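Local coordinates for protein rhodopsin (PDB 6KFQ) that pumps protons across the membrane in response to light absorbed by its retinal chromophore, and combines this with exceptionally high thermostability, at the [(Z)-octadec-9-enyl] (2R)-2,3-bis(oxidanyl)propanoate site. Sequence-based numbering; all coordinates share one arbitrary frame.

Contact 1: the [(Z)-octadec-9-enyl] (2R)-2,3-bis(oxidanyl)propanoate site. Residues 10, 14, 17, 43, 46-47, 50. With MPG ([(Z)-octadec-9-enyl] (2R)-2,3-bis(oxidanyl)propanoate), chain B.
Leu50 carries CG anti to the backbone N (chi1 -173°), which sends its CD2 methyl out from helix 32-53 towards the lipid chain, whereas Ile47, one turn earlier, has CG1 anti to the carbonyl carbon (chi1 -67°) and offers the flank of its longer branch. On helix 2-23, Phe10 and Leu14 both hold CG anti to the backbone N, so that two facing helices form a hydrophobic groove for the oleyl tail of MPG. Leu50 CD2 touches the chain at two points, C11 and C14, the former at 3.8 Å. Ile47 CG1 lies alongside the chain, 3.6 Å from MPG C15. At the tail end, Leu14 CD1 meets the terminal methyl C18 at 3.9 Å, and Thr17 CG2, the methyl branch, meets C18 at 4.1 Å. Phe10 approaches with its ring carbon CE1, 4.1 Å from MPG C14. One face of this ring is covered by Leu50 CD1, 4.0 Å above its centre, which ties the two helices together beneath the lipid. No N or O of the lipid comes within bonding reach of the protein. With 167 of 707 Å² hidden, most of the lipid lies outside the groove. It probably derives from crystallisation; the groove gives the protein an apolar, membrane-facing surface that can accept hydrocarbon tails.

Contact 2: the [(Z)-octadec-9-enyl] (2R)-2,3-bis(oxidanyl)propanoate site. Residues 131, 135, 139, 142-143, 146-147, 150, 169, 172-173, 176-177, 179-180. With MPG ([(Z)-octadec-9-enyl] (2R)-2,3-bis(oxidanyl)propanoate), chain C; MPG ([(Z)-octadec-9-enyl] (2R)-2,3-bis(oxidanyl)propanoate), chain D; MPG ([(Z)-octadec-9-enyl] (2R)-2,3-bis(oxidanyl)propanoate), chain E.
Ser147 OG is gripped by one hydrogen bond, given to the backbone carbonyl Tyr143 O one turn earlier at 2.7 Å. The hydroxyl takes the crowded position between backbone N and carbonyl carbon (chi1 66°) and stands above the carbonyl plane; the bond turns this polar group back onto its own helix while Ser147 CB faces the lipid. Thr135 OG1 does likewise with Phe131 O, at 2.9 Å, so its CG2 methyl points to chain C. The three MPG tails are poorly ordered and are held by apolar packing. Chain C runs past Tyr143, whose ring carbon CD2 comes to 3.5 Å from chain C C5, the chain passing obliquely over the rim on the side where Ser147 CB lies, and ends at Pro179, with CB 3.7 Å from C18. Phe150 offers a face to chain D: C4 lies over the ring centre, 4.0 Å from the centroid, in a CH-pi contact. An alanine here removes the ring face under C4, and the first modelled carbons of chain D would probably be held more loosely. Ile176 supports chains D and E together, with CG2 3.7 Å from chain E C11 and CD1 3.9 Å from chain D C13. Ile180 CD1 likewise touches both. The lipids, probably from crystallisation, line the outer surface of two neighbouring transmembrane helices, 124-153 and 158-184.

Contact 3: the [(Z)-octadec-9-enyl] (2R)-2,3-bis(oxidanyl)propanoate site. Residues 44, 47-48, 70, 73, 77. With MPG ([(Z)-octadec-9-enyl] (2R)-2,3-bis(oxidanyl)propanoate), chain F.
In this microbial rhodopsin, a member of the archaeal, bacterial and fungal opsin family, helices 32-53 and 70-90 line a hydrophobic pocket for the last six carbons of an MPG tail. Within the modelled C13 to C18, of which 202 of 266 Å² are hidden by protein, any selection appears to rest on apolar character and shape. Such surfaces would distinguish hydrocarbon from polar groups but hardly one hydrocarbon tail from another, and this lipid probably entered during crystallisation. Ala48 CB, the whole of its side chain, comes to 3.6 Å from C15, bringing the tail close to the backbone of helix 32-53. Opposite it, Ile73 presents its branch point, CB standing 3.8 Å from C13. Its CG2 methyl reaches C16 at 4.0 Å, so this branched side chain spans a bend of the tail. The terminal methyl C18 is met from both helices. Ile44 brings CD1 to 3.7 Å from C18, its chain folded rather than extended at the second torsion (chi2 -70°), and Ile77 CD1 comes to 4.1 Å from C18 by the opposite means, with a nearly extended chain (chi2 160°). Ile47 adds its shorter branch, CG2, 3.9 Å from C17.

Contact 1: the [(Z)-octadec-9-enyl] (2R)-2,3-bis(oxidanyl)propanoate site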
# COMPACT_ATOMS: atom_id res chain seq x y z
N PHE A 10 7.85 -10.09 7.78
CA PHE A 10 7.04 -11.30 7.61
C PHE A 10 6.14 -11.54 8.81
O PHE A 10 4.92 -11.70 8.66
CB PHE A 10 7.95 -12.51 7.39
CG PHE A 10 7.20 -13.81 7.45
CD1 PHE A 10 6.24 -14.11 6.49
CD2 PHE A 10 7.44 -14.72 8.46
CE1 PHE A 10 5.55 -15.31 6.54
CE2 PHE A 10 6.75 -15.93 8.51
CZ PHE A 10 5.80 -16.22 7.55
N LEU A 14 2.19 -11.43 8.92
CA LEU A 14 1.53 -12.68 9.24
C LEU A 14 0.57 -12.48 10.41
O LEU A 14 -0.60 -12.87 10.34
CB LEU A 14 2.56 -13.76 9.56
CG LEU A 14 1.97 -15.09 10.02
CD1 LEU A 14 0.95 -15.58 9.01
CD2 LEU A 14 3.08 -16.12 10.20
N THR A 17 -2.38 -10.54 9.34
CA THR A 17 -3.31 -11.32 8.52
C THR A 17 -4.16 -12.24 9.39
O THR A 17 -5.38 -12.36 9.19
CB THR A 17 -2.53 -12.15 7.49
OG1 THR A 17 -1.69 -11.30 6.72
CG2 THR A 17 -3.50 -12.87 6.56
N GLY A 43 -1.77 -10.43 3.86
CA GLY A 43 -1.36 -11.77 3.49
C GLY A 43 -0.41 -11.78 2.31
O GLY A 43 0.60 -12.49 2.32
N ALA A 46 2.78 -10.57 3.57
CA ALA A 46 3.46 -11.63 4.32
C ALA A 46 4.22 -12.56 3.38
O ALA A 46 5.37 -12.91 3.64
CB ALA A 46 2.46 -12.42 5.17
N ILE A 47 3.59 -12.93 2.26
CA ILE A 47 4.23 -13.82 1.29
C ILE A 47 5.47 -13.16 0.69
O ILE A 47 6.54 -13.77 0.58
CB ILE A 47 3.23 -14.24 0.20
CG1 ILE A 47 2.12 -15.11 0.79
CG2 ILE A 47 3.94 -14.97 -0.93
CD1 ILE A 47 0.97 -15.38 -0.17
N LEU A 50 8.24 -13.14 3.22
CA LEU A 50 8.82 -14.47 3.40
C LEU A 50 9.75 -14.81 2.25
O LEU A 50 10.85 -15.34 2.47
CB LEU A 50 7.71 -15.52 3.52
CG LEU A 50 8.12 -16.95 3.87
CD1 LEU A 50 9.05 -16.97 5.08
CD2 LEU A 50 6.89 -17.80 4.12
C2 MPG B . 9.45 -26.78 -0.71
C3 MPG B . 9.22 -26.67 0.77
C4 MPG B . 8.58 -25.37 1.17
C5 MPG B . 8.54 -25.13 2.65
C6 MPG B . 7.86 -23.84 3.03
C7 MPG B . 7.73 -23.60 4.53
C8 MPG B . 6.78 -22.50 4.86
C9 MPG B . 5.41 -22.76 4.31
C10 MPG B . 4.39 -21.95 4.30
C11 MPG B . 4.36 -20.51 4.73
C12 MPG B . 2.96 -20.01 4.89
C13 MPG B . 2.83 -18.55 5.30
C14 MPG B . 3.08 -17.56 4.19
C15 MPG B . 2.09 -16.42 4.16
C16 MPG B . 0.70 -16.83 3.74
C17 MPG B . -0.40 -15.83 4.00
C18 MPG B . -0.69 -15.62 5.46
O1 MPG B . 11.61 -27.34 0.03
C1 MPG B . 10.67 -27.58 -1.04
CXD MPG B . 13.60 -27.88 1.18
O2 MPG B . 13.68 -26.64 1.86
C21 MPG B . 14.97 -28.55 1.07
O3 MPG B . 15.97 -27.57 0.83
O4 MPG B . 13.40 -27.91 -1.22
CX3 MPG B . 12.87 -27.73 -0.15

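Contact 2: the [(Z)-octadec-9-enyl] (2R)-2,3-bis(oxidanyl)propanoate site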
# COMPACT_ATOMS: atom_id res chain seq x y z
N PHE A 131 11.77 7.44 -12.66
CA PHE A 131 11.33 7.88 -11.34
C PHE A 131 10.40 9.07 -11.46
O PHE A 131 9.44 9.20 -10.70
CB PHE A 131 12.55 8.21 -10.46
CG PHE A 131 12.18 8.76 -9.12
CD1 PHE A 131 11.97 7.91 -8.04
CD2 PHE A 131 12.04 10.13 -8.93
CE1 PHE A 131 11.61 8.41 -6.80
CE2 PHE A 131 11.68 10.64 -7.70
CZ PHE A 131 11.47 9.78 -6.63
N THR A 135 6.57 9.21 -10.17
CA THR A 135 6.08 10.26 -9.28
C THR A 135 4.92 11.03 -9.89
O THR A 135 3.98 11.42 -9.17
CB THR A 135 7.24 11.20 -8.93
OG1 THR A 135 8.27 10.44 -8.30
CG2 THR A 135 6.79 12.30 -7.99
N ILE A 139 1.34 11.51 -8.13
CA ILE A 139 0.61 12.76 -7.92
C ILE A 139 -0.81 12.62 -8.44
O ILE A 139 -1.76 13.13 -7.82
CB ILE A 139 1.37 13.92 -8.58
CG1 ILE A 139 2.75 14.05 -7.92
CG2 ILE A 139 0.56 15.22 -8.50
CD1 ILE A 139 3.67 14.97 -8.65
N LEU A 142 -2.74 10.80 -5.60
CA LEU A 142 -3.04 11.70 -4.49
C LEU A 142 -4.14 12.68 -4.87
O LEU A 142 -5.05 12.95 -4.08
CB LEU A 142 -1.79 12.46 -4.07
CG LEU A 142 -0.59 11.64 -3.63
CD1 LEU A 142 0.60 12.56 -3.45
CD2 LEU A 142 -0.90 10.90 -2.32
N TYR A 143 -4.08 13.18 -6.10
CA TYR A 143 -5.05 14.16 -6.57
C TYR A 143 -6.45 13.56 -6.65
O TYR A 143 -7.43 14.21 -6.26
CB TYR A 143 -4.63 14.67 -7.95
CG TYR A 143 -5.52 15.76 -8.49
CD1 TYR A 143 -6.63 15.46 -9.27
CD2 TYR A 143 -5.24 17.09 -8.24
CE1 TYR A 143 -7.45 16.47 -9.76
CE2 TYR A 143 -6.04 18.09 -8.72
CZ TYR A 143 -7.15 17.78 -9.48
OH TYR A 143 -7.94 18.80 -9.97
N VAL A 146 -7.69 13.19 -3.12
CA VAL A 146 -8.03 14.40 -2.38
C VAL A 146 -9.21 15.12 -3.02
O VAL A 146 -10.12 15.58 -2.32
CB VAL A 146 -6.79 15.32 -2.28
CG1 VAL A 146 -7.19 16.70 -1.81
CG2 VAL A 146 -5.76 14.71 -1.35
N SER A 147 -9.23 15.21 -4.35
CA SER A 147 -10.25 16.01 -5.02
C SER A 147 -11.60 15.31 -5.09
O SER A 147 -12.64 15.97 -5.12
CB SER A 147 -9.79 16.38 -6.43
OG SER A 147 -9.69 15.22 -7.23
N PHE A 150 -12.42 12.64 -0.76
CA PHE A 150 -12.74 13.42 0.44
C PHE A 150 -14.12 14.05 0.32
O PHE A 150 -14.86 14.13 1.30
CB PHE A 150 -11.68 14.50 0.68
CG PHE A 150 -10.51 14.03 1.50
CD1 PHE A 150 -9.42 13.43 0.90
CD2 PHE A 150 -10.50 14.19 2.89
CE1 PHE A 150 -8.33 12.99 1.65
CE2 PHE A 150 -9.42 13.76 3.65
CZ PHE A 150 -8.34 13.16 3.03
N VAL A 169 -5.56 10.41 5.43
CA VAL A 169 -4.41 11.19 5.86
C VAL A 169 -3.24 10.27 6.17
O VAL A 169 -2.10 10.54 5.78
CB VAL A 169 -4.77 12.06 7.08
CG1 VAL A 169 -3.54 12.73 7.63
CG2 VAL A 169 -5.78 13.11 6.68
N ILE A 172 -1.80 9.22 2.81
CA ILE A 172 -1.05 10.26 2.11
C ILE A 172 0.31 10.47 2.77
O ILE A 172 1.35 10.53 2.10
CB ILE A 172 -1.87 11.56 2.05
CG1 ILE A 172 -3.11 11.37 1.17
CG2 ILE A 172 -1.03 12.71 1.50
CD1 ILE A 172 -4.05 12.55 1.27
N VAL A 173 0.34 10.55 4.11
CA VAL A 173 1.60 10.77 4.81
C VAL A 173 2.57 9.63 4.56
O VAL A 173 3.74 9.85 4.22
CB VAL A 173 1.35 10.97 6.32
CG1 VAL A 173 2.66 10.98 7.07
CG2 VAL A 173 0.58 12.28 6.55
N ILE A 176 3.83 9.11 0.74
CA ILE A 176 4.83 10.09 0.34
C ILE A 176 6.23 9.67 0.80
O ILE A 176 7.23 9.97 0.14
CB ILE A 176 4.42 11.48 0.86
CG1 ILE A 176 3.25 12.01 0.02
CG2 ILE A 176 5.59 12.45 0.84
CD1 ILE A 176 2.63 13.23 0.60
N CYS A 177 6.32 8.93 1.91
CA CYS A 177 7.64 8.51 2.37
C CYS A 177 8.31 7.50 1.44
O CYS A 177 9.54 7.41 1.43
CB CYS A 177 7.54 7.92 3.78
SG CYS A 177 7.04 9.14 5.02
N PRO A 179 8.73 7.13 -2.02
CA PRO A 179 9.72 7.66 -2.96
C PRO A 179 10.92 8.29 -2.28
O PRO A 179 12.02 8.27 -2.84
CB PRO A 179 8.92 8.70 -3.78
CG PRO A 179 7.73 9.03 -2.94
CD PRO A 179 7.39 7.71 -2.26
N ILE A 180 10.75 8.86 -1.08
CA ILE A 180 11.89 9.40 -0.34
C ILE A 180 12.84 8.28 0.05
O ILE A 180 14.06 8.39 -0.14
CB ILE A 180 11.40 10.19 0.88
CG1 ILE A 180 10.52 11.36 0.44
CG2 ILE A 180 12.59 10.65 1.75
CD1 ILE A 180 9.96 12.18 1.58
C2 MPG C . -7.77 19.41 -4.90
C3 MPG C . -6.33 19.55 -5.35
C4 MPG C . -5.42 18.52 -4.74
C5 MPG C . -4.00 18.53 -5.27
C6 MPG C . -3.20 17.31 -4.88
C7 MPG C . -1.83 17.21 -5.55
C8 MPG C . -0.79 18.12 -5.00
C9 MPG C . 0.49 18.09 -5.78
C10 MPG C . 1.66 17.67 -5.40
C11 MPG C . 2.04 17.03 -4.10
C12 MPG C . 2.58 15.64 -4.29
C13 MPG C . 3.74 15.28 -3.37
C14 MPG C . 4.53 14.09 -3.85
C15 MPG C . 5.92 13.99 -3.27
C16 MPG C . 6.84 13.10 -4.07
C17 MPG C . 8.27 13.09 -3.58
C18 MPG C . 9.22 12.33 -4.48
C4 MPG D . -7.64 17.14 2.10
C5 MPG D . -6.81 16.70 3.28
C6 MPG D . -5.35 16.46 2.96
C7 MPG D . -4.51 15.97 4.13
C8 MPG D . -3.05 15.87 3.82
C9 MPG D . -2.22 15.34 4.95
C10 MPG D . -0.91 15.33 4.93
C11 MPG D . -0.09 15.87 3.80
C12 MPG D . 1.37 16.01 4.11
C13 MPG D . 2.15 14.71 4.16
C14 MPG D . 3.61 14.92 4.48
C15 MPG D . 4.49 13.69 4.38
C16 MPG D . 5.93 13.98 4.72
C17 MPG D . 6.92 12.86 4.48
C18 MPG D . 8.35 13.25 4.79
C8 MPG E . 10.57 15.94 0.58
C9 MPG E . 9.11 15.60 0.63
C10 MPG E . 8.15 16.30 0.11
C11 MPG E . 6.71 15.90 0.02
C12 MPG E . 5.75 16.93 0.55
C13 MPG E . 4.53 17.11 -0.35
C14 MPG E . 3.22 17.24 0.38
C15 MPG E . 2.02 16.99 -0.51
C16 MPG E . 0.69 17.02 0.19
C17 MPG E . -0.45 16.59 -0.69
C18 MPG E . -1.81 16.68 -0.04

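Contact 3: the [(Z)-octadec-9-enyl] (2R)-2,3-bis(oxidanyl)propanoate site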
# COMPACT_ATOMS: atom_id res chain seq x y z
N ILE A 44 -0.72 -10.99 1.28
CA ILE A 44 0.18 -10.86 0.14
C ILE A 44 1.52 -10.28 0.59
O ILE A 44 2.59 -10.75 0.19
CB ILE A 44 -0.46 -10.01 -0.97
CG1 ILE A 44 -1.57 -10.79 -1.68
CG2 ILE A 44 0.60 -9.53 -1.98
CD1 ILE A 44 -1.05 -11.94 -2.53
N ILE A 47 3.59 -12.93 2.26
CA ILE A 47 4.23 -13.82 1.29
C ILE A 47 5.47 -13.16 0.69
O ILE A 47 6.54 -13.77 0.58
CB ILE A 47 3.23 -14.24 0.20
CG1 ILE A 47 2.12 -15.11 0.79
CG2 ILE A 47 3.94 -14.97 -0.93
CD1 ILE A 47 0.97 -15.38 -0.17
N ALA A 48 5.35 -11.89 0.28
CA ALA A 48 6.50 -11.20 -0.29
C ALA A 48 7.65 -11.14 0.71
O ALA A 48 8.81 -11.41 0.35
CB ALA A 48 6.12 -9.79 -0.73
N ALA A 70 10.88 -8.30 -5.41
CA ALA A 70 9.64 -8.90 -4.93
C ALA A 70 8.77 -7.88 -4.22
O ALA A 70 7.54 -8.00 -4.20
CB ALA A 70 9.94 -10.07 -3.99
N ILE A 73 6.14 -6.53 -6.48
CA ILE A 73 5.05 -7.44 -6.82
C ILE A 73 3.99 -7.40 -5.73
O ILE A 73 2.79 -7.40 -6.02
CB ILE A 73 5.60 -8.86 -7.03
CG1 ILE A 73 6.84 -8.84 -7.93
CG2 ILE A 73 4.51 -9.76 -7.61
CD1 ILE A 73 6.59 -8.26 -9.31
N ILE A 77 -0.06 -5.34 -6.26
CA ILE A 77 -1.32 -5.95 -5.86
C ILE A 77 -1.94 -5.22 -4.68
O ILE A 77 -3.13 -4.93 -4.69
CB ILE A 77 -1.09 -7.45 -5.53
CG1 ILE A 77 -0.67 -8.21 -6.79
CG2 ILE A 77 -2.34 -8.05 -4.90
CD1 ILE A 77 0.02 -9.52 -6.50
C13 MPG F . 6.59 -12.00 -5.20
C14 MPG F . 5.88 -12.61 -4.02
C15 MPG F . 4.78 -11.75 -3.45
C16 MPG F . 3.49 -11.75 -4.24
C17 MPG F . 2.71 -13.04 -4.15
C18 MPG F . 1.45 -13.04 -4.97

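Contacts 1 and 3 are close neighbours, the centres of their C-alpha atoms lying about 9 Å apart, and both draw on helix 32-53. Ile47 belongs to each: its CG1 branch serves contact 1 and its CG2 branch contact 3, so one residue separates two lipid tails. Contact 2 is remote, about 25 Å from contact 1 and about 21 Å from contact 3, and uses other helices, 124-153 and 158-184. The three sites thus sample separate parts of the hydrophobic perimeter of one rhodopsin chain, consistent with a belt of lipid around the helical bundle; the deposited assembly is a single molecule.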